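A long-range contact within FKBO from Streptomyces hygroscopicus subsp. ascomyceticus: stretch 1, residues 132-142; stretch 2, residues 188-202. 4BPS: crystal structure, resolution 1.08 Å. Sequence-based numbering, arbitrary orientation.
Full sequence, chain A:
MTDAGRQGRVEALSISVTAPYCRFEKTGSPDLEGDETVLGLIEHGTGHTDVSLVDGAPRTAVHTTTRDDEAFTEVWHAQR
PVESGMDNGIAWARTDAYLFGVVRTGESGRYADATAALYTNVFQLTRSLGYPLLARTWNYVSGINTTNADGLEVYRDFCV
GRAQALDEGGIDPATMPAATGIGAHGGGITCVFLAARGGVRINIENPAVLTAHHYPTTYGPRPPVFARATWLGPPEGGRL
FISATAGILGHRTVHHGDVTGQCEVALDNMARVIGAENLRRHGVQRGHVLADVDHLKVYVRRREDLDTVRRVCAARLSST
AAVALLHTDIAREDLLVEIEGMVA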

ATOM      1  N   PRO A 132       3.409 -15.230  -9.258  1.00  6.46           N
ATOM      2  CA  PRO A 132       4.539 -14.343  -9.549  1.00  7.54           C
ATOM      3  C   PRO A 132       4.156 -12.885  -9.807  1.00  7.10           C
ATOM      4  O   PRO A 132       5.053 -12.046  -9.809  1.00  8.68           O
ATOM      5  CB  PRO A 132       5.138 -14.959 -10.819  1.00  9.32           C
ATOM      6  CG  PRO A 132       3.963 -15.615 -11.482  1.00  8.96           C
ATOM      7  CD  PRO A 132       3.174 -16.206 -10.338  1.00  7.60           C
ATOM      8  N   LEU A 133       2.892 -12.567 -10.062  1.00  6.44           N
ATOM      9  CA  LEU A 133       2.517 -11.203 -10.437  1.00  6.72           C
ATOM     10  C   LEU A 133       2.135 -10.429  -9.202  1.00  6.31           C
ATOM     11  O   LEU A 133       1.028 -10.576  -8.689  1.00  7.06           O
ATOM     12  CB  LEU A 133       1.363 -11.226 -11.428  1.00  7.52           C
ATOM     13  CG  LEU A 133       1.618 -11.973 -12.740  1.00  8.50           C
ATOM     14  CD1 LEU A 133       0.386 -11.824 -13.646  1.00  8.55           C
ATOM     15  CD2 LEU A 133       2.863 -11.506 -13.472  1.00 10.93           C
ATOM     16  N   LEU A 134       3.042  -9.605  -8.682  1.00  6.03           N
ATOM     17  CA  LEU A 134       2.654  -8.769  -7.555  1.00  6.28           C
ATOM     18  C   LEU A 134       1.626  -7.729  -8.002  1.00  5.32           C
ATOM     19  O   LEU A 134       1.751  -7.146  -9.074  1.00  5.87           O
ATOM     20  CB  LEU A 134       3.865  -8.051  -6.954  1.00  7.47           C
ATOM     21  CG  LEU A 134       4.802  -8.929  -6.147  1.00 10.07           C
ATOM     22  CD1 LEU A 134       6.095  -8.156  -5.878  1.00 11.49           C
ATOM     23  CD2 LEU A 134       4.160  -9.316  -4.811  1.00 12.12           C
ATOM     24  N   ALA A 135       0.624  -7.520  -7.157  1.00  5.46           N
ATOM     25  CA  ALA A 135      -0.513  -6.660  -7.466  1.00  5.70           C
ATOM     26  C   ALA A 135      -0.580  -5.392  -6.626  1.00  4.89           C
ATOM     27  O   ALA A 135      -1.177  -4.408  -7.057  1.00  5.72           O
ATOM     28  CB  ALA A 135      -1.818  -7.427  -7.267  1.00  7.15           C
ATOM     29  N   ARG A 136      -0.036  -5.440  -5.412  1.00  4.77           N
ATOM     30  CA  ARG A 136      -0.128  -4.307  -4.504  1.00  4.74           C
ATOM     31  C   ARG A 136       0.839  -4.571  -3.368  1.00  4.52           C
ATOM     32  O   ARG A 136       0.890  -5.711  -2.879  1.00  4.75           O
ATOM     33  CB  ARG A 136      -1.553  -4.153  -3.949  1.00  5.08           C
ATOM     34  CG  ARG A 136      -2.088  -2.752  -3.918  1.00  5.51           C
ATOM     35  CD  ARG A 136      -1.325  -1.790  -3.005  1.00  5.08           C
ATOM     36  NE  ARG A 136      -1.998  -0.494  -2.889  1.00  4.99           N
ATOM     37  CZ  ARG A 136      -1.499   0.487  -2.154  1.00  4.32           C
ATOM     38  NH1 ARG A 136      -2.147   1.637  -2.046  1.00  4.92           N
ATOM     39  NH2 ARG A 136      -0.344   0.315  -1.547  1.00  5.02           N
ATOM     40  N   THR A 137       1.606  -3.579  -2.937  1.00  4.41           N
ATOM     41  CA  THR A 137       2.431  -3.709  -1.757  1.00  4.54           C
ATOM     42  C   THR A 137       2.176  -2.532  -0.824  1.00  4.39           C
ATOM     43  O   THR A 137       1.809  -1.439  -1.262  1.00  4.54           O
ATOM     44  CB  THR A 137       3.946  -3.749  -2.099  1.00  5.13           C
ATOM     45  OG1 THR A 137       4.340  -2.512  -2.702  1.00  5.22           O
ATOM     46  CG2 THR A 137       4.282  -4.918  -3.001  1.00  5.84           C
ATOM     47  N   TRP A 138       2.411  -2.763   0.474  1.00  4.08           N
ATOM     48  CA  TRP A 138       2.378  -1.683   1.459  1.00  4.24           C
ATOM     49  C   TRP A 138       3.591  -1.848   2.362  1.00  4.54           C
ATOM     50  O   TRP A 138       3.945  -2.967   2.739  1.00  5.32           O
ATOM     51  CB  TRP A 138       1.144  -1.745   2.341  1.00  4.55           C
ATOM     52  CG  TRP A 138      -0.191  -1.490   1.690  1.00  4.85           C
ATOM     53  CD1 TRP A 138      -0.913  -0.336   1.752  1.00  4.93           C
ATOM     54  CD2 TRP A 138      -0.996  -2.437   0.934  1.00  4.72           C
ATOM     55  NE1 TRP A 138      -2.120  -0.502   1.103  1.00  5.05           N
ATOM     56  CE2 TRP A 138      -2.190  -1.768   0.582  1.00  4.63           C
ATOM     57  CE3 TRP A 138      -0.832  -3.771   0.543  1.00  4.93           C
ATOM     58  CZ2 TRP A 138      -3.222  -2.390  -0.138  1.00  5.23           C
ATOM     59  CZ3 TRP A 138      -1.853  -4.384  -0.171  1.00  5.26           C
ATOM     60  CH2 TRP A 138      -3.037  -3.694  -0.497  1.00  5.45           C
ATOM     61  N   ASN A 139       4.169  -0.717   2.745  1.00  4.44           N
ATOM     62  CA  ASN A 139       5.316  -0.667   3.651  1.00  4.73           C
ATOM     63  C   ASN A 139       5.001   0.343   4.744  1.00  4.09           C
ATOM     64  O   ASN A 139       4.856   1.538   4.473  1.00  4.73           O
ATOM     65  CB  ASN A 139       6.590  -0.231   2.910  1.00  5.37           C
ATOM     66  CG  ASN A 139       6.829  -1.039   1.653  1.00  5.41           C
ATOM     67  OD1 ASN A 139       7.357  -2.141   1.720  1.00  6.19           O
ATOM     68  ND2 ASN A 139       6.416  -0.500   0.493  1.00  5.74           N
ATOM     69  N   TYR A 140       4.888  -0.170   5.970  1.00  4.08           N
ATOM     70  CA  TYR A 140       4.614   0.657   7.160  1.00  4.41           C
ATOM     71  C   TYR A 140       5.943   0.742   7.905  1.00  4.13           C
ATOM     72  O   TYR A 140       6.400  -0.255   8.472  1.00  4.52           O
ATOM     73  CB  TYR A 140       3.512   0.034   8.004  1.00  4.87           C
ATOM     74  CG  TYR A 140       2.205  -0.125   7.230  1.00  4.88           C
ATOM     75  CD1 TYR A 140       1.404   0.984   6.975  1.00  4.84           C
ATOM     76  CD2 TYR A 140       1.785  -1.354   6.737  1.00  5.16           C
ATOM     77  CE1 TYR A 140       0.224   0.879   6.281  1.00  5.10           C
ATOM     78  CE2 TYR A 140       0.596  -1.483   6.035  1.00  4.96           C
ATOM     79  CZ  TYR A 140      -0.189  -0.362   5.810  1.00  4.83           C
ATOM     80  OH  TYR A 140      -1.371  -0.414   5.133  1.00  5.39           O
ATOM     81  N   VAL A 141       6.572   1.922   7.847  1.00  4.33           N
ATOM     82  CA  VAL A 141       7.986   2.100   8.184  1.00  4.87           C
ATOM     83  C   VAL A 141       8.090   2.928   9.453  1.00  4.65           C
ATOM     84  O   VAL A 141       7.884   4.139   9.419  1.00  4.95           O
ATOM     85  CB  VAL A 141       8.729   2.780   7.004  1.00  5.46           C
ATOM     86  CG1 VAL A 141      10.219   2.990   7.340  1.00  5.92           C
ATOM     87  CG2 VAL A 141       8.586   1.970   5.705  1.00  6.03           C
ATOM     88  N   SER A 142       8.428   2.288  10.572  1.00  5.19           N
ATOM     89  CA  SER A 142       8.583   2.993  11.825  1.00  5.85           C
ATOM     90  C   SER A 142       9.669   4.077  11.742  1.00  5.48           C
ATOM     91  O   SER A 142      10.810   3.814  11.368  1.00  6.13           O
ATOM     92  CB  SER A 142       8.970   2.019  12.900  1.00  6.44           C
ATOM     93  OG  SER A 142       9.176   2.689  14.124  1.00  6.69           O
ATOM     94  N   GLY A 188       9.317  -1.262  13.739  1.00  5.29           N
ATOM     95  CA  GLY A 188      10.126  -1.644  12.586  1.00  5.71           C
ATOM     96  C   GLY A 188       9.393  -1.452  11.263  1.00  4.76           C
ATOM     97  O   GLY A 188       8.654  -0.483  11.067  1.00  5.45           O
ATOM     98  N   ILE A 189       9.620  -2.378  10.333  1.00  5.09           N
ATOM     99  CA  ILE A 189       9.069  -2.262   8.991  1.00  4.89           C
ATOM    100  C   ILE A 189       8.169  -3.461   8.724  1.00  4.57           C
ATOM    101  O   ILE A 189       8.595  -4.600   8.854  1.00  5.38           O
ATOM    102  CB  ILE A 189      10.154  -2.138   7.928  1.00  5.19           C
ATOM    103  CG1 ILE A 189      11.009  -0.880   8.187  1.00  5.88           C
ATOM    104  CG2 ILE A 189       9.520  -2.083   6.527  1.00  6.35           C
ATOM    105  CD1 ILE A 189      12.088  -0.608   7.171  1.00  6.68           C
ATOM    106  N   THR A 190       6.922  -3.175   8.329  1.00  4.69           N
ATOM    107  CA  THR A 190       5.934  -4.193   7.993  1.00  4.74           C
ATOM    108  C   THR A 190       5.607  -4.072   6.505  1.00  4.69           C
ATOM    109  O   THR A 190       5.337  -2.973   6.017  1.00  5.00           O
ATOM    110  CB  THR A 190       4.662  -4.002   8.820  1.00  5.30           C
ATOM    111  OG1 THR A 190       4.971  -4.030  10.211  1.00  5.23           O
ATOM    112  CG2 THR A 190       3.611  -5.072   8.540  1.00  5.72           C
ATOM    113  N   CYS A 191       5.606  -5.217   5.829  1.00  4.78           N
ATOM    114  CA  CYS A 191       5.257  -5.311   4.418  1.00  5.09           C
ATOM    115  C   CYS A 191       4.028  -6.203   4.237  1.00  5.07           C
ATOM    116  O   CYS A 191       3.957  -7.318   4.778  1.00  5.93           O
ATOM    117  CB  CYS A 191       6.430  -5.888   3.627  1.00  5.83           C
ATOM    118  SG  CYS A 191       6.107  -6.169   1.854  1.00  8.34           S
ATOM    119  N   VAL A 192       3.049  -5.674   3.499  1.00  4.77           N
ATOM    120  CA  VAL A 192       1.842  -6.404   3.148  1.00  5.04           C
ATOM    121  C   VAL A 192       1.813  -6.496   1.636  1.00  4.68           C
ATOM    122  O   VAL A 192       2.165  -5.528   0.967  1.00  4.82           O
ATOM    123  CB  VAL A 192       0.588  -5.641   3.664  1.00  5.34           C
ATOM    124  CG1 VAL A 192      -0.700  -6.383   3.349  1.00  5.88           C
ATOM    125  CG2 VAL A 192       0.704  -5.327   5.143  1.00  5.82           C
ATOM    126  N   PHE A 193       1.357  -7.617   1.077  1.00  4.69           N
ATOM    127  CA  PHE A 193       1.294  -7.705  -0.375  1.00  5.15           C
ATOM    128  C   PHE A 193       0.172  -8.611  -0.859  1.00  4.95           C
ATOM    129  O   PHE A 193      -0.264  -9.548  -0.151  1.00  4.96           O
ATOM    130  CB  PHE A 193       2.636  -8.171  -0.983  1.00  5.33           C
ATOM    131  CG  PHE A 193       3.028  -9.563  -0.576  1.00  6.25           C
ATOM    132  CD1 PHE A 193       3.714  -9.783   0.617  1.00  7.57           C
ATOM    133  CD2 PHE A 193       2.707 -10.653  -1.379  1.00  7.54           C
ATOM    134  CE1 PHE A 193       4.064 -11.064   1.004  1.00  8.60           C
ATOM    135  CE2 PHE A 193       3.059 -11.935  -0.999  1.00  9.32           C
ATOM    136  CZ  PHE A 193       3.735 -12.133   0.202  1.00  9.35           C
ATOM    137  N   LEU A 194      -0.295  -8.293  -2.061  1.00  4.47           N
ATOM    138  CA  LEU A 194      -1.190  -9.140  -2.833  1.00  4.63           C
ATOM    139  C   LEU A 194      -0.460  -9.578  -4.100  1.00  4.64           C
ATOM    140  O   LEU A 194       0.298  -8.796  -4.682  1.00  5.03           O
ATOM    141  CB  LEU A 194      -2.429  -8.349  -3.253  1.00  5.30           C
ATOM    142  CG  LEU A 194      -3.433  -8.056  -2.143  1.00  6.86           C
ATOM    143  CD1 LEU A 194      -4.366  -6.925  -2.572  1.00  7.11           C
ATOM    144  CD2 LEU A 194      -4.243  -9.309  -1.805  1.00  7.66           C
ATOM    145  N   ALA A 195      -0.707 -10.813  -4.533  1.00  4.76           N
ATOM    146  CA  ALA A 195      -0.090 -11.339  -5.743  1.00  5.27           C
ATOM    147  C   ALA A 195      -1.088 -12.252  -6.460  1.00  5.21           C
ATOM    148  O   ALA A 195      -2.053 -12.744  -5.858  1.00  6.12           O
ATOM    149  CB  ALA A 195       1.176 -12.118  -5.422  1.00  6.30           C
ATOM    150  N   ALA A 196      -0.837 -12.468  -7.749  1.00  6.02           N
ATOM    151  CA  ALA A 196      -1.696 -13.260  -8.613  1.00  5.71           C
ATOM    152  C   ALA A 196      -0.939 -14.414  -9.240  1.00  5.23           C
ATOM    153  O   ALA A 196       0.231 -14.287  -9.637  1.00  5.82           O
ATOM    154  CB  ALA A 196      -2.300 -12.375  -9.706  1.00  6.50           C
ATOM    155  N   ARG A 197      -1.662 -15.526  -9.395  1.00  5.41           N
ATOM    156  CA  ARG A 197      -1.174 -16.712 -10.100  1.00  5.92           C
ATOM    157  C   ARG A 197      -0.771 -16.370 -11.532  1.00  6.04           C
ATOM    158  O   ARG A 197       0.245 -16.838 -12.061  1.00  6.87           O
ATOM    159  CB  ARG A 197      -2.260 -17.783 -10.119  1.00  6.36           C
ATOM    160  CG  ARG A 197      -1.921 -18.974 -11.013  1.00  7.69           C
ATOM    161  CD  ARG A 197      -2.982 -20.061 -11.021  1.00  8.36           C
ATOM    162  NE  ARG A 197      -4.297 -19.572 -11.415  1.00  8.88           N
ATOM    163  CZ  ARG A 197      -5.418 -20.268 -11.324  1.00 10.71           C
ATOM    164  NH1 ARG A 197      -5.429 -21.519 -10.861  1.00 10.41           N
ATOM    165  NH2 ARG A 197      -6.544 -19.677 -11.689  1.00 13.37           N
ATOM    166  N   GLY A 198      -1.576 -15.553 -12.188  1.00  6.05           N
ATOM    167  CA  GLY A 198      -1.327 -15.201 -13.564  1.00  7.43           C
ATOM    168  C   GLY A 198      -2.338 -14.178 -13.994  1.00  7.23           C
ATOM    169  O   GLY A 198      -2.814 -13.367 -13.193  1.00  7.91           O
ATOM    170  N   GLY A 199      -2.673 -14.190 -15.272  1.00  7.02           N
ATOM    171  CA  GLY A 199      -3.672 -13.263 -15.766  1.00  6.96           C
ATOM    172  C   GLY A 199      -3.173 -11.844 -15.935  1.00  6.22           C
ATOM    173  O   GLY A 199      -1.979 -11.593 -16.153  1.00  6.20           O
ATOM    174  N   VAL A 200      -4.105 -10.910 -15.846  1.00  6.74           N
ATOM    175  CA  VAL A 200      -3.860  -9.526 -16.202  1.00  7.02           C
ATOM    176  C   VAL A 200      -3.379  -8.745 -14.979  1.00  5.99           C
ATOM    177  O   VAL A 200      -4.065  -8.718 -13.948  1.00  6.38           O
ATOM    178  CB  VAL A 200      -5.163  -8.885 -16.710  1.00  8.69           C
ATOM    179  CG1 VAL A 200      -4.921  -7.431 -17.119  1.00  9.77           C
ATOM    180  CG2 VAL A 200      -5.740  -9.697 -17.869  1.00  9.67           C
ATOM    181  N   ARG A 201      -2.220  -8.106 -15.103  1.00  6.09           N
ATOM    182  CA  ARG A 201      -1.692  -7.238 -14.064  1.00  6.49           C
ATOM    183  C   ARG A 201      -1.004  -6.113 -14.819  1.00  6.44           C
ATOM    184  O   ARG A 201       0.065  -6.301 -15.410  1.00  7.28           O
ATOM    185  CB  ARG A 201      -0.717  -7.994 -13.148  1.00  7.13           C
ATOM    186  CG  ARG A 201      -0.215  -7.188 -11.926  1.00  8.03           C
ATOM    187  CD  ARG A 201       0.925  -6.171 -12.241  1.00  9.03           C
ATOM    188  NE  ARG A 201       2.006  -6.658 -13.135  1.00 11.54           N
ATOM    189  CZ  ARG A 201       3.046  -7.379 -12.720  1.00 11.00           C
ATOM    190  NH1 ARG A 201       3.184  -7.636 -11.409  1.00 12.66           N
ATOM    191  NH2 ARG A 201       4.038  -7.767 -13.550  1.00 13.72           N
ATOM    192  N   ILE A 202      -1.656  -4.950 -14.859  1.00  6.25           N
ATOM    193  CA  ILE A 202      -1.179  -3.813 -15.657  1.00  6.64           C
ATOM    194  C   ILE A 202      -0.766  -2.694 -14.719  1.00  6.00           C
ATOM    195  O   ILE A 202      -1.584  -2.148 -13.986  1.00  6.35           O
ATOM    196  CB  ILE A 202      -2.271  -3.315 -16.625  1.00  7.84           C
ATOM    197  CG1 ILE A 202      -2.677  -4.411 -17.621  1.00  9.68           C
ATOM    198  CG2 ILE A 202      -1.772  -2.072 -17.380  1.00  8.39           C
ATOM    199  CD1 ILE A 202      -3.971  -4.102 -18.381  1.00 11.45           C
TER
HETATM  200  O   HOH W   1       5.379  -8.370 -10.060  1.00 12.89           O
HETATM  201  O   HOH W   2       5.775  -1.392  10.999  1.00  5.68           O

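The contact is an antiparallel strand pair, and its first rule is that the backbone carries most of the polar load. Trp 138 and Val 192 bond reciprocally, Trp 138 N to Val 192 O at 2.8 Å and Val 192 N to Trp 138 O at 3.0 Å. Tyr 140 and Thr 190 repeat the pattern, with Tyr 140 N to Thr 190 O at 2.8 Å and Thr 190 N to Tyr 140 O at 3.0 Å; Ser 142 N donates to Gly 188 O at 2.8 Å, extending the ladder by one more bond.

The regular ladder is interrupted at Ala 135, where a beta bulge sets two residues against one. Leu 194 O receives Ala 135 N at 2.8 Å and, weakly, Arg 136 N at 3.5 Å, while Leu 194 N donates to Arg 136 O at 3.0 Å. Beyond the bulge the pairing resumes one residue out of step, with Ala 196 N to Leu 133 O at 2.8 Å.

Arg 201 brings a side chain to this backbone. Its NH1 donates to Leu 134 O at 2.8 Å, in the guanidinium plane, and to water 1 at 2.7 Å; the same water accepts from Leu 134 N at 3.0 Å. One water thus reconciles two donors. Leu 133 CD2 lies over a face of the guanidinium, so the group is used for both polarity and packing.

Side chains alternate between the faces. Trp 138, Tyr 140, Val 192 and Leu 194 share one: Val 192 CG1 sits 3.8 Å from Trp 138 CE3 and its CG2 3.9 Å from Tyr 140 CE2, so the two branches serve two rings. Leu 194 CD1 meets the edge of the indole, 4.1 Å from Trp 138 CH2. On the other face, Leu 134 CD2 packs against Phe 193 CD2 at 4.0 Å and Ala 195 CB at 4.1 Å.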